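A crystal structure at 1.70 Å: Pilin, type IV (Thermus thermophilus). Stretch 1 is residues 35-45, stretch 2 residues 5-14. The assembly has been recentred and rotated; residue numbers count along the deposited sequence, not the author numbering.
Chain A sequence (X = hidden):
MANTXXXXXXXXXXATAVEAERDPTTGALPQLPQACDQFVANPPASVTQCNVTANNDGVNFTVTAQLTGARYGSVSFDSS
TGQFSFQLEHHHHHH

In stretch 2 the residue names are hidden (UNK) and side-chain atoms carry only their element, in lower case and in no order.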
# COMPACT_ATOMS: atom_id res chain seq x y z
N ALA A 35 5.95 -7.03 1.14
CA ALA A 35 4.65 -7.54 0.73
C ALA A 35 3.52 -6.93 1.58
O ALA A 35 3.69 -6.68 2.76
CB ALA A 35 4.63 -9.08 0.90
N CYS A 36 2.35 -6.75 0.98
CA CYS A 36 1.27 -6.09 1.69
C CYS A 36 0.83 -6.95 2.84
O CYS A 36 0.21 -6.42 3.78
CB CYS A 36 0.07 -5.87 0.77
SG CYS A 36 0.37 -4.60 -0.46
N ASP A 37 1.09 -8.27 2.75
CA ASP A 37 0.60 -9.13 3.83
C ASP A 37 1.45 -9.02 5.11
O ASP A 37 1.14 -9.62 6.13
CB ASP A 37 0.38 -10.57 3.34
CG ASP A 37 1.68 -11.29 2.99
OD1 ASP A 37 2.78 -10.75 3.25
OD2 ASP A 37 1.57 -12.43 2.47
N GLN A 38 2.47 -8.17 5.06
CA GLN A 38 3.23 -7.84 6.25
C GLN A 38 2.53 -6.74 7.01
O GLN A 38 2.89 -6.42 8.16
CB GLN A 38 4.67 -7.45 5.89
CG GLN A 38 5.46 -8.57 5.21
CD GLN A 38 5.42 -9.87 6.00
OE1 GLN A 38 4.61 -10.78 5.74
NE2 GLN A 38 6.30 -9.96 6.99
N PHE A 39 1.48 -6.17 6.41
CA PHE A 39 0.70 -5.13 7.05
C PHE A 39 -0.74 -5.53 7.31
O PHE A 39 -1.29 -5.17 8.34
CB PHE A 39 0.74 -3.85 6.17
CG PHE A 39 2.12 -3.29 6.04
CD1 PHE A 39 2.70 -2.56 7.10
CD2 PHE A 39 2.90 -3.52 4.90
CE1 PHE A 39 4.01 -2.12 7.03
CE2 PHE A 39 4.23 -3.06 4.82
CZ PHE A 39 4.76 -2.34 5.88
N VAL A 40 -1.36 -6.18 6.33
CA VAL A 40 -2.74 -6.72 6.45
C VAL A 40 -2.76 -8.12 5.84
O VAL A 40 -2.46 -8.32 4.62
CB VAL A 40 -3.77 -5.83 5.72
CG1 VAL A 40 -5.18 -6.39 5.83
CG2 VAL A 40 -3.74 -4.40 6.24
N ALA A 41 -3.07 -9.11 6.68
CA ALA A 41 -3.21 -10.50 6.25
C ALA A 41 -4.41 -10.73 5.33
O ALA A 41 -5.36 -9.96 5.29
CB ALA A 41 -3.30 -11.40 7.48
N ASN A 42 -4.36 -11.84 4.60
CA ASN A 42 -5.48 -12.31 3.77
C ASN A 42 -6.01 -11.40 2.68
O ASN A 42 -7.17 -10.97 2.73
CB ASN A 42 -6.61 -12.81 4.64
CG ASN A 42 -6.17 -13.97 5.49
OD1 ASN A 42 -5.38 -14.80 5.04
ND2 ASN A 42 -6.66 -14.03 6.70
N PRO A 43 -5.18 -11.13 1.67
CA PRO A 43 -5.68 -10.32 0.55
C PRO A 43 -6.83 -11.03 -0.14
O PRO A 43 -6.90 -12.28 -0.09
CB PRO A 43 -4.49 -10.25 -0.39
CG PRO A 43 -3.63 -11.39 -0.02
CD PRO A 43 -3.81 -11.59 1.45
N PRO A 44 -7.72 -10.26 -0.77
CA PRO A 44 -8.84 -10.88 -1.48
C PRO A 44 -8.38 -11.69 -2.69
O PRO A 44 -7.28 -11.51 -3.21
CB PRO A 44 -9.71 -9.68 -1.89
CG PRO A 44 -8.78 -8.51 -1.90
CD PRO A 44 -7.68 -8.79 -0.94
N ALA A 45 -9.25 -12.58 -3.16
CA ALA A 45 -8.92 -13.45 -4.27
C ALA A 45 -8.57 -12.71 -5.58
O ALA A 45 -7.81 -13.22 -6.40
CB ALA A 45 -10.07 -14.43 -4.49
N UNK A 5 -13.85 -3.83 -5.71
CA UNK A 5 -14.07 -3.06 -4.44
C UNK A 5 -13.33 -3.67 -3.24
O UNK A 5 -12.79 -2.93 -2.42
c UNK A 5 -16.29 -2.27 -5.31
o UNK A 5 -16.13 -4.18 -3.85
c UNK A 5 -15.57 -2.89 -4.12
N UNK A 6 -13.30 -5.01 -3.15
CA UNK A 6 -12.47 -5.69 -2.16
C UNK A 6 -10.99 -5.33 -2.35
O UNK A 6 -10.27 -5.09 -1.37
c UNK A 6 -12.63 -7.21 -2.27
N UNK A 7 -10.52 -5.35 -3.60
CA UNK A 7 -9.10 -5.07 -3.81
C UNK A 7 -8.77 -3.63 -3.43
O UNK A 7 -7.77 -3.36 -2.74
c UNK A 7 -8.70 -5.37 -5.25
N UNK A 8 -9.63 -2.69 -3.83
CA UNK A 8 -9.40 -1.30 -3.44
C UNK A 8 -9.44 -1.10 -1.95
O UNK A 8 -8.59 -0.40 -1.39
c UNK A 8 -10.45 -0.39 -5.54
c UNK A 8 -11.68 0.34 -6.05
c UNK A 8 -10.42 -0.39 -4.05
o UNK A 8 -12.46 -0.22 -6.84
n UNK A 8 -11.87 1.59 -5.58
N UNK A 9 -10.40 -1.74 -1.28
CA UNK A 9 -10.50 -1.69 0.15
C UNK A 9 -9.24 -2.22 0.82
O UNK A 9 -8.69 -1.57 1.75
c UNK A 9 -11.73 -2.47 0.63
N UNK A 10 -8.77 -3.38 0.33
CA UNK A 10 -7.56 -3.96 0.86
C UNK A 10 -6.37 -2.99 0.72
O UNK A 10 -5.61 -2.83 1.65
c UNK A 10 -7.23 -5.26 0.16
c UNK A 10 -4.80 -7.16 2.41
c UNK A 10 -5.94 -6.53 1.94
c UNK A 10 -3.66 -7.21 1.62
c UNK A 10 -3.65 -6.60 0.39
c UNK A 10 -5.97 -5.94 0.68
c UNK A 10 -4.81 -5.97 -0.08
o UNK A 10 -2.53 -7.83 2.09
N UNK A 11 -6.22 -2.38 -0.45
CA UNK A 11 -5.13 -1.43 -0.69
C UNK A 11 -5.16 -0.26 0.28
O UNK A 11 -4.12 0.13 0.87
c UNK A 11 -5.08 -0.99 -2.17
c UNK A 11 -4.35 0.31 -2.34
c UNK A 11 -4.52 -2.13 -3.03
N UNK A 12 -6.37 0.28 0.53
CA UNK A 12 -6.50 1.42 1.39
C UNK A 12 -6.23 1.01 2.83
O UNK A 12 -5.62 1.76 3.59
c UNK A 12 -7.07 4.44 1.47
c UNK A 12 -6.34 5.91 3.31
n UNK A 12 -7.06 5.71 2.21
n UNK A 12 -6.35 7.09 3.88
n UNK A 12 -5.64 4.91 3.85
c UNK A 12 -7.88 2.06 1.24
c UNK A 12 -8.03 3.39 2.00
N UNK A 13 -6.70 -0.19 3.21
CA UNK A 13 -6.48 -0.69 4.53
C UNK A 13 -4.98 -1.00 4.79
O UNK A 13 -4.46 -0.75 5.89
c UNK A 13 -8.90 -1.53 4.80
n UNK A 13 -9.71 -2.53 4.49
c UNK A 13 -7.39 -1.89 4.82
o UNK A 13 -9.32 -0.37 5.02
N UNK A 14 -4.28 -1.48 3.77
CA UNK A 14 -2.83 -1.67 3.86
C UNK A 14 -2.16 -0.33 4.09
O UNK A 14 -1.25 -0.19 4.92
c UNK A 14 -2.25 -2.37 2.61
c UNK A 14 -0.72 -2.27 2.59
c UNK A 14 -2.66 -3.82 2.57

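Position 5 has a CB carrying one oxygen and one carbon, the branched pattern of threonine. Thr 5 touches nothing on stretch 1, and its hydroxyl suits an exposed site; its backbone O accepts a hydrogen bond from N of position 9, 2.9 Å away.

Position 6 has one side-chain carbon, pointing toward stretch 1, with CB 3.8 Å from CB of Pro 44. This is alanine, and so short a side chain lets the proline ring approach the helix: CG of Pro 44 lies 3.8 Å from O of Ala 6.

Position 7 again has a lone carbon, set sideways and buried. It is alanine; CG of Pro 44 comes within 3.9 Å of CA of Ala 7.

Position 8 carries three carbons, the third bearing an oxygen and a nitrogen: a glutamine. Gln 8 points away from stretch 1, and its polar amide suits a partly exposed site.

Position 9, with one carbon, is alanine. Ala 9 is exposed and free of stretch 1, its small side chain compatible with the helix.

Position 10 shows one carbon, a six-carbon ring and a terminal oxygen, which lies 2.6 Å from O of Val 40. Only tyrosine fits. Tyr 10 points toward stretch 1 and donates a hydrogen bond from OH to that carbonyl, which gives the polar end of a buried ring a partner. CA of Pro 43 sits over the ring face in a CH-pi contact, 3.9 Å from the centroid, while CG1 of Val 40 packs 3.5 Å from CE1 of Tyr 10.

Position 11 has a carbon carrying two more. It is valine; Val 11 points away from stretch 1 and is buried, as befits an apolar residue.

Position 12 has three carbons, a nitrogen, then a carbon with two nitrogens: arginine. Arg 12 is out of reach of stretch 1, its charged end suiting a partly exposed site.

Position 13 has two carbons, the second bearing oxygen and nitrogen, hence asparagine. The polar side chain of Asn 13 suits an exposed site; its backbone O lies 3.7 Å from CG2 of Val 40.

Position 14 has a carbon carrying two others, buried near Cys 36 and Val 40. It is valine, whose apolar branches suit burial; CG2 of Val 14 lies 3.9 Å from both CB of Cys 36 and CG2 of Val 40.

The loop thus packs along one side of the helix, with Pro 44 near its start, Tyr 10 central and Val 14 farther along. Apolar packing dominates, and one hydrogen bond anchors the tyrosine.

Stretch 2 (5-14) TAAQAYVRNV
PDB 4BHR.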